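Local atomic coordinates of dehalogenase-like hydrolase (Ralstonia solanacearum, PDB entry 3UMB), a protein that probably catalyses the hydrolytic dehalogenation of small (S)-2-haloalkanoic acids to the corresponding (R)-2-hydroxyalkanoic acids. Residues Gln27-Lys32 with Asn85-Thr90; Arg49-Ala54 with Trp65-Asp70; Val151-Tyr154 with Pro158-Tyr161. All coordinates share one frame; numbering follows the deposited sequence.

Contact 1. Residues Gln27-Lys32 with Asn85-Thr90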
loop_
_atom_site.group_PDB
_atom_site.type_symbol
_atom_site.label_atom_id
_atom_site.label_comp_id
_atom_site.label_asym_id
_atom_site.label_seq_id
_atom_site.Cartn_x
_atom_site.Cartn_y
_atom_site.Cartn_z
ATOM N N GLN A 27 -9.648 24.984 -4.470
ATOM C CA GLN A 27 -10.053 26.101 -5.305
ATOM C C GLN A 27 -10.619 25.644 -6.625
ATOM O O GLN A 27 -11.448 26.353 -7.214
ATOM C CB GLN A 27 -8.868 27.056 -5.564
ATOM C CG GLN A 27 -9.235 28.382 -6.306
ATOM C CD GLN A 27 -9.554 28.210 -7.814
ATOM O OE1 GLN A 27 -9.024 27.310 -8.482
ATOM N NE2 GLN A 27 -10.419 29.088 -8.347
ATOM N N LEU A 28 -10.140 24.519 -7.149
ATOM C CA LEU A 28 -10.657 24.035 -8.427
ATOM C C LEU A 28 -11.924 23.193 -8.204
ATOM O O LEU A 28 -12.731 23.044 -9.122
ATOM C CB LEU A 28 -9.603 23.206 -9.166
ATOM C CG LEU A 28 -8.289 23.886 -9.607
ATOM C CD1 LEU A 28 -7.086 23.013 -9.220
ATOM C CD2 LEU A 28 -8.249 24.253 -11.125
ATOM N N PHE A 29 -12.056 22.668 -6.981
ATOM C CA PHE A 29 -13.048 21.665 -6.605
ATOM C C PHE A 29 -13.568 22.022 -5.232
ATOM O O PHE A 29 -13.116 21.458 -4.221
ATOM C CB PHE A 29 -12.416 20.270 -6.566
ATOM C CG PHE A 29 -11.861 19.837 -7.883
ATOM C CD1 PHE A 29 -12.632 19.927 -9.032
ATOM C CD2 PHE A 29 -10.575 19.333 -7.976
ATOM C CE1 PHE A 29 -12.114 19.536 -10.274
ATOM C CE2 PHE A 29 -10.057 18.907 -9.206
ATOM C CZ PHE A 29 -10.817 19.007 -10.360
ATOM N N PRO A 30 -14.509 22.979 -5.186
ATOM C CA PRO A 30 -14.947 23.530 -3.921
ATOM C C PRO A 30 -15.701 22.487 -3.088
ATOM O O PRO A 30 -16.551 21.747 -3.616
ATOM C CB PRO A 30 -15.861 24.684 -4.337
ATOM C CG PRO A 30 -15.646 24.886 -5.787
ATOM C CD PRO A 30 -15.227 23.573 -6.321
ATOM N N GLY A 31 -15.356 22.439 -1.806
ATOM C CA GLY A 31 -15.831 21.414 -0.888
ATOM C C GLY A 31 -15.152 20.035 -0.972
ATOM O O GLY A 31 -15.445 19.185 -0.153
ATOM N N LYS A 32 -14.243 19.819 -1.929
ATOM C CA LYS A 32 -13.666 18.469 -2.181
ATOM C C LYS A 32 -12.124 18.385 -2.169
ATOM O O LYS A 32 -11.537 17.405 -2.663
ATOM C CB LYS A 32 -14.210 17.924 -3.514
ATOM C CG LYS A 32 -15.741 17.814 -3.572
ATOM C CD LYS A 32 -16.289 16.751 -2.604
ATOM C CE LYS A 32 -17.777 16.951 -2.327
ATOM N NZ LYS A 32 -18.549 17.158 -3.603
ATOM N N ASN A 85 -7.888 18.630 -18.958
ATOM C CA ASN A 85 -6.499 19.011 -19.142
ATOM C C ASN A 85 -6.058 20.221 -18.281
ATOM O O ASN A 85 -5.037 20.141 -17.594
ATOM C CB ASN A 85 -6.191 19.214 -20.627
ATOM C CG ASN A 85 -6.370 17.942 -21.431
ATOM O OD1 ASN A 85 -5.865 16.876 -21.054
ATOM N ND2 ASN A 85 -7.095 18.042 -22.551
ATOM N N HIS A 86 -6.826 21.311 -18.262
ATOM C CA HIS A 86 -6.389 22.489 -17.504
ATOM C C HIS A 86 -6.249 22.135 -16.034
ATOM O O HIS A 86 -5.192 22.377 -15.474
ATOM C CB HIS A 86 -7.296 23.741 -17.692
ATOM C CG HIS A 86 -6.956 24.877 -16.757
ATOM N ND1 HIS A 86 -6.002 25.835 -17.053
ATOM C CD2 HIS A 86 -7.421 25.184 -15.516
ATOM C CE1 HIS A 86 -5.906 26.693 -16.046
ATOM N NE2 HIS A 86 -6.746 26.314 -15.095
ATOM N N ALA A 87 -7.279 21.566 -15.395
ATOM C CA ALA A 87 -7.219 21.403 -13.914
ATOM C C ALA A 87 -6.132 20.376 -13.502
ATOM O O ALA A 87 -5.509 20.494 -12.452
ATOM C CB ALA A 87 -8.573 21.036 -13.323
ATOM N N GLU A 88 -5.953 19.372 -14.352
ATOM C CA GLU A 88 -4.855 18.413 -14.255
ATOM C C GLU A 88 -3.495 19.112 -14.372
ATOM O O GLU A 88 -2.695 19.046 -13.455
ATOM C CB GLU A 88 -4.976 17.379 -15.368
ATOM C CG GLU A 88 -3.836 16.411 -15.428
ATOM C CD GLU A 88 -4.218 15.146 -16.093
ATOM O OE1 GLU A 88 -5.243 14.567 -15.705
ATOM O OE2 GLU A 88 -3.498 14.707 -17.000
ATOM N N ALA A 89 -3.247 19.788 -15.498
ATOM C CA ALA A 89 -2.008 20.565 -15.653
ATOM C C ALA A 89 -1.781 21.456 -14.426
ATOM O O ALA A 89 -0.722 21.442 -13.836
ATOM C CB ALA A 89 -2.011 21.375 -16.973
ATOM N N THR A 90 -2.794 22.168 -13.978
ATOM C CA THR A 90 -2.641 23.075 -12.832
ATOM C C THR A 90 -2.206 22.398 -11.568
ATOM O O THR A 90 -1.476 22.980 -10.758
ATOM C CB THR A 90 -3.956 23.805 -12.502
ATOM O OG1 THR A 90 -4.333 24.607 -13.614
ATOM C CG2 THR A 90 -3.792 24.706 -11.279
#
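Leu28 and Ala87 mark the closest approach of the two backbones, their CA atoms 7.0 Å apart. On one side helix 19-28 gives way to a type II beta turn from Phe29 to Lys32, closed by Lys32 N on Phe29 O; Gly31 takes its positive phi, and Lys32 is the N-cap of the next helix. On the other side lies the first turn and a half of helix 85-96. Leu28 reaches across with its CG set opposite the carbonyl carbon (chi1 -63°), and its two methyls divide the work: CD2 sits 3.9 Å from Ala87 CB, while CD1 approaches Thr90 CG2 at 4.2 Å. These helices belong to the alpha-helical cap that L-2-haloacid dehalogenases carry beside their Rossmann-like core. Phe29 CZ meets the same Ala87 methyl at 4.2 Å, the methyl approaching the ring obliquely, and Leu28 CB lies over the centre of one ring face. Leu81 and Pro82, from the loop before helix 85-96, also pack on Phe29. Thr90 is held by its own helix: OG1 donates to His86 O at 3.0 Å from 46° out of the carbonyl plane, and Thr90 N donates to the same oxygen.

Contact 2. Residues Arg49-Ala54 with Trp65-Asp70; sequences RIRSLA and WDVTVD
Arg51 reaches from helix 33-54 toward Val67 and Asp70 of helix 64-78, joining two helices of the cap domain of this haloacid dehalogenase fold. The two backbones stay well apart, at 9.8 Å between the CA atoms of Arg51 and Val67, and the arginine spans most of that gap. Its CB points at the opposing helix; CG lies beside the backbone N (chi1 -68°), which sends the chain, extended as far as NE, toward Val67. CD is the first atom to touch, 4.1 Å from Val67 CG2, and NE lies equally far from that methyl as the two side chains slide past each other in opposite directions. NE begins the planar guanidinium, whose three nitrogens go to different partners. NH1 donates to His60 O, and NH2 forms a salt bridge with Asp209 of the second subunit, so the same side chain links the cap helices to that subunit. Asp70 OD2 lies 4.1 Å from Arg51 NH2, opposite in charge but too distant for a salt bridge, with the carboxylate plane 35° from that of the guanidinium; Asp70 OD2 has its salt bridge with Lys62 NZ instead. A water closes the remaining gap at the guanidinium edge, in its plane: it accepts from Arg51 NE at 3.0 Å and donates to Asp70 OD2 at 2.7 Å.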
loop_
_atom_site.group_PDB
_atom_site.type_symbol
_atom_site.label_atom_id
_atom_site.label_comp_id
_atom_site.label_asym_id
_atom_site.label_seq_id
_atom_site.Cartn_x
_atom_site.Cartn_y
_atom_site.Cartn_z
ATOM N N ARG A 49 3.658 0.798 -4.548
ATOM C CA ARG A 49 3.787 -0.507 -3.938
ATOM C C ARG A 49 3.212 -1.646 -4.762
ATOM O O ARG A 49 3.828 -2.675 -4.891
ATOM C CB ARG A 49 3.099 -0.513 -2.607
ATOM C CG ARG A 49 3.763 0.410 -1.616
ATOM C CD ARG A 49 2.905 0.556 -0.425
ATOM N NE ARG A 49 3.526 1.375 0.597
ATOM C CZ ARG A 49 2.885 1.819 1.672
ATOM N NH1 ARG A 49 1.573 1.548 1.866
ATOM N NH2 ARG A 49 3.537 2.563 2.547
ATOM N N ILE A 50 2.021 -1.461 -5.311
ATOM C CA ILE A 50 1.403 -2.485 -6.127
ATOM C C ILE A 50 2.357 -2.856 -7.263
ATOM O O ILE A 50 2.625 -4.039 -7.508
ATOM C CB ILE A 50 0.039 -1.994 -6.709
ATOM C CG1 ILE A 50 -0.999 -1.907 -5.624
ATOM C CG2 ILE A 50 -0.457 -2.921 -7.873
ATOM C CD1 ILE A 50 -2.265 -1.244 -6.084
ATOM N N ARG A 51 2.844 -1.842 -7.967
ATOM C CA ARG A 51 3.818 -2.023 -9.048
ATOM C C ARG A 51 5.123 -2.719 -8.666
ATOM O O ARG A 51 5.583 -3.608 -9.394
ATOM C CB ARG A 51 4.162 -0.660 -9.670
ATOM C CG ARG A 51 2.971 -0.047 -10.440
ATOM C CD ARG A 51 3.307 1.285 -11.136
ATOM N NE ARG A 51 2.240 1.731 -12.032
ATOM C CZ ARG A 51 2.010 1.247 -13.247
ATOM N NH1 ARG A 51 2.805 0.321 -13.760
ATOM N NH2 ARG A 51 0.985 1.710 -13.963
ATOM N N SER A 52 5.762 -2.301 -7.580
ATOM C CA SER A 52 7.088 -2.833 -7.264
ATOM C C SER A 52 6.962 -4.241 -6.695
ATOM O O SER A 52 7.842 -5.076 -6.954
ATOM C CB SER A 52 7.852 -1.867 -6.327
ATOM O OG SER A 52 8.251 -0.672 -7.059
ATOM N N LEU A 53 5.881 -4.489 -5.932
ATOM C CA LEU A 53 5.556 -5.801 -5.403
ATOM C C LEU A 53 5.265 -6.761 -6.516
ATOM O O LEU A 53 5.679 -7.906 -6.392
ATOM C CB LEU A 53 4.393 -5.765 -4.369
ATOM C CG LEU A 53 4.202 -6.925 -3.352
ATOM C CD1 LEU A 53 5.515 -7.390 -2.754
ATOM C CD2 LEU A 53 3.232 -6.519 -2.174
ATOM N N ALA A 54 4.657 -6.289 -7.613
ATOM C CA ALA A 54 4.233 -7.131 -8.751
ATOM C C ALA A 54 5.380 -7.507 -9.669
ATOM O O ALA A 54 5.265 -8.487 -10.408
ATOM C CB ALA A 54 3.113 -6.437 -9.653
ATOM N N TRP A 65 6.193 10.517 -11.420
ATOM C CA TRP A 65 5.435 11.598 -11.997
ATOM C C TRP A 65 4.214 11.044 -12.629
ATOM O O TRP A 65 3.101 11.484 -12.352
ATOM C CB TRP A 65 6.246 12.316 -13.088
ATOM C CG TRP A 65 5.429 13.382 -13.820
ATOM C CD1 TRP A 65 4.740 13.236 -15.002
ATOM C CD2 TRP A 65 5.229 14.734 -13.410
ATOM N NE1 TRP A 65 4.120 14.416 -15.341
ATOM C CE2 TRP A 65 4.413 15.352 -14.377
ATOM C CE3 TRP A 65 5.680 15.492 -12.327
ATOM C CZ2 TRP A 65 4.035 16.687 -14.285
ATOM C CZ3 TRP A 65 5.289 16.807 -12.222
ATOM C CH2 TRP A 65 4.492 17.404 -13.213
ATOM N N ASP A 66 4.440 10.073 -13.486
ATOM C CA ASP A 66 3.358 9.446 -14.220
ATOM C C ASP A 66 2.440 8.644 -13.284
ATOM O O ASP A 66 1.216 8.562 -13.525
ATOM C CB ASP A 66 3.926 8.580 -15.353
ATOM C CG ASP A 66 5.013 9.326 -16.190
ATOM O OD1 ASP A 66 4.679 10.147 -17.065
ATOM O OD2 ASP A 66 6.201 9.111 -15.955
ATOM N N VAL A 67 3.020 8.035 -12.238
ATOM C CA VAL A 67 2.215 7.386 -11.203
ATOM C C VAL A 67 1.351 8.424 -10.489
ATOM O O VAL A 67 0.245 8.106 -10.064
ATOM C CB VAL A 67 3.066 6.565 -10.156
ATOM C CG1 VAL A 67 2.184 6.120 -8.953
ATOM C CG2 VAL A 67 3.805 5.333 -10.859
ATOM N N THR A 68 1.864 9.657 -10.337
ATOM C CA THR A 68 1.147 10.699 -9.595
ATOM C C THR A 68 -0.059 11.179 -10.461
ATOM O O THR A 68 -1.119 11.469 -9.969
ATOM C CB THR A 68 2.096 11.825 -9.138
ATOM O OG1 THR A 68 2.997 11.321 -8.150
ATOM C CG2 THR A 68 1.341 13.011 -8.548
ATOM N N VAL A 69 0.117 11.220 -11.763
ATOM C CA VAL A 69 -0.964 11.565 -12.691
ATOM C C VAL A 69 -2.048 10.475 -12.611
ATOM O O VAL A 69 -3.197 10.779 -12.332
ATOM C CB VAL A 69 -0.369 11.745 -14.119
ATOM C CG1 VAL A 69 -1.452 11.819 -15.190
ATOM C CG2 VAL A 69 0.556 13.000 -14.143
ATOM N N ASP A 70 -1.640 9.207 -12.765
ATOM C CA ASP A 70 -2.544 8.064 -12.602
ATOM C C ASP A 70 -3.366 8.166 -11.315
ATOM O O ASP A 70 -4.580 8.010 -11.332
ATOM C CB ASP A 70 -1.770 6.757 -12.574
ATOM C CG ASP A 70 -1.055 6.477 -13.851
ATOM O OD1 ASP A 70 -1.444 7.112 -14.838
ATOM O OD2 ASP A 70 -0.088 5.666 -13.857
HETATM O O HOH W 1 0.093 3.791 -11.910
#

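Contact 3. Residues Val151-Tyr154 with Pro158-Tyr161; sequences VRLY and PAAY
Tyr154 meets Ala160 through its backbone, with Tyr154 C 4.2 Å from Ala160 CB. Tyr154 CB points away from the helix, and the ring packs elsewhere: it meets Tyr61 with the ring planes about 30° apart, touches Phe64 and Val67 of helix 64-78, and its OH is hydrogen-bonded to Lys62 O. Two peptide carbonyls take part: both Val151 methyls lie over one face of the Ala159 carbonyl, CG1 3.7 Å and CG2 3.8 Å from Ala159 O, and Leu153 O comes obliquely within 3.7 Å of Ala160 CB. With chi1 at -61°, Val151 wedges CG2 between its own backbone N and carbonyl carbon. The methyl of Ala159 touches two apolar neighbours, 3.9 Å from Leu153 CD1 and 4.1 Å from Val151 CB. No hydrogen bond crosses. At Arg152 the backbone has a positive phi (63°), and Val151 and Leu153, next to it in sequence, both point their CB at the helix. The loop between Tyr154 and Pro158 is consistent with the third HAD sequence motif, which supplies a lysine just ahead of such a helix. The loop follows strand 144-147, outermost in the parallel sheet of the Rossmann-like core, and folds back on short helix 158-161, whose Pro158 also packs on Leu53 of the second subunit.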
loop_
_atom_site.group_PDB
_atom_site.type_symbol
_atom_site.label_atom_id
_atom_site.label_comp_id
_atom_site.label_asym_id
_atom_site.label_seq_id
_atom_site.Cartn_x
_atom_site.Cartn_y
_atom_site.Cartn_z
ATOM N N VAL A 151 16.934 2.357 -9.929
ATOM C CA VAL A 151 16.737 0.957 -9.743
ATOM C C VAL A 151 15.349 0.487 -10.189
ATOM O O VAL A 151 15.085 -0.693 -10.152
ATOM C CB VAL A 151 17.029 0.583 -8.304
ATOM C CG1 VAL A 151 18.544 0.916 -7.969
ATOM C CG2 VAL A 151 16.087 1.365 -7.332
ATOM N N ARG A 152 14.448 1.391 -10.599
ATOM C CA ARG A 152 13.154 0.993 -11.106
ATOM C C ARG A 152 12.319 0.268 -10.054
ATOM O O ARG A 152 11.477 -0.532 -10.381
ATOM C CB ARG A 152 13.317 0.146 -12.381
ATOM C CG ARG A 152 14.065 0.924 -13.564
ATOM C CD ARG A 152 14.274 0.100 -14.837
ATOM N NE ARG A 152 13.088 -0.663 -15.233
ATOM C CZ ARG A 152 12.072 -0.166 -15.909
ATOM N NH1 ARG A 152 12.091 1.117 -16.307
ATOM N NH2 ARG A 152 11.040 -0.952 -16.208
ATOM N N LEU A 153 12.524 0.620 -8.797
ATOM C CA LEU A 153 11.802 -0.016 -7.687
ATOM C C LEU A 153 11.583 1.003 -6.566
ATOM O O LEU A 153 12.539 1.762 -6.183
ATOM C CB LEU A 153 12.586 -1.203 -7.123
ATOM C CG LEU A 153 12.680 -2.467 -8.007
ATOM C CD1 LEU A 153 13.865 -3.264 -7.586
ATOM C CD2 LEU A 153 11.391 -3.360 -8.000
ATOM N N TYR A 154 10.373 1.031 -6.030
ATOM C CA TYR A 154 10.023 2.006 -4.998
ATOM C C TYR A 154 10.330 1.462 -3.623
ATOM O O TYR A 154 10.338 0.258 -3.401
ATOM C CB TYR A 154 8.548 2.344 -5.110
ATOM C CG TYR A 154 8.244 3.203 -6.290
ATOM C CD1 TYR A 154 7.669 2.680 -7.408
ATOM C CD2 TYR A 154 8.551 4.570 -6.285
ATOM C CE1 TYR A 154 7.407 3.477 -8.529
ATOM C CE2 TYR A 154 8.323 5.381 -7.420
ATOM C CZ TYR A 154 7.701 4.836 -8.519
ATOM O OH TYR A 154 7.410 5.622 -9.643
ATOM N N PRO A 158 14.548 -3.148 -1.038
ATOM C CA PRO A 158 15.971 -2.998 -0.632
ATOM C C PRO A 158 16.828 -2.198 -1.633
ATOM O O PRO A 158 17.695 -1.443 -1.225
ATOM C CB PRO A 158 16.491 -4.433 -0.552
ATOM C CG PRO A 158 15.289 -5.264 -0.182
ATOM C CD PRO A 158 14.035 -4.497 -0.702
ATOM N N ALA A 159 16.545 -2.370 -2.929
ATOM C CA ALA A 159 17.371 -1.768 -3.976
ATOM C C ALA A 159 17.247 -0.241 -3.897
ATOM O O ALA A 159 18.176 0.459 -4.308
ATOM C CB ALA A 159 16.959 -2.264 -5.383
ATOM N N ALA A 160 16.095 0.253 -3.424
ATOM C CA ALA A 160 15.870 1.712 -3.249
ATOM C C ALA A 160 16.665 2.225 -2.074
ATOM O O ALA A 160 17.369 3.204 -2.204
ATOM C CB ALA A 160 14.402 2.051 -3.051
ATOM N N TYR A 161 16.557 1.563 -0.927
ATOM C CA TYR A 161 17.332 1.959 0.258
ATOM C C TYR A 161 18.847 1.866 -0.045
ATOM O O TYR A 161 19.626 2.790 0.275
ATOM C CB TYR A 161 16.938 1.142 1.499
ATOM C CG TYR A 161 15.545 1.481 2.041
ATOM C CD1 TYR A 161 15.208 2.804 2.420
ATOM C CD2 TYR A 161 14.587 0.498 2.199
ATOM C CE1 TYR A 161 13.914 3.140 2.896
ATOM C CE2 TYR A 161 13.282 0.815 2.688
ATOM C CZ TYR A 161 12.959 2.140 3.032
ATOM O OH TYR A 161 11.694 2.423 3.520
#

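Contact 1 is the peripheral one, 23 Å from the chain centre and without contact to the second subunit; contact 2 is fully buried, contact 3 partly so, and both touch that subunit. Contacts 1 and 2 lie among successive cap helices and adjoin where Glu88, salt-bridged to Arg73 of helix 64-78, packs on Val69. Contact 3 belongs to the core domain yet abuts contact 2: Ser52 OG lies 2.9 Å from Tyr154 N, a probable hydrogen bond tying the cap to the core. Their chemistry differs accordingly: contacts 1 and 3 are essentially apolar and built round alanine methyls, whereas contact 2 combines one apolar touch with a water-bridged charged pair.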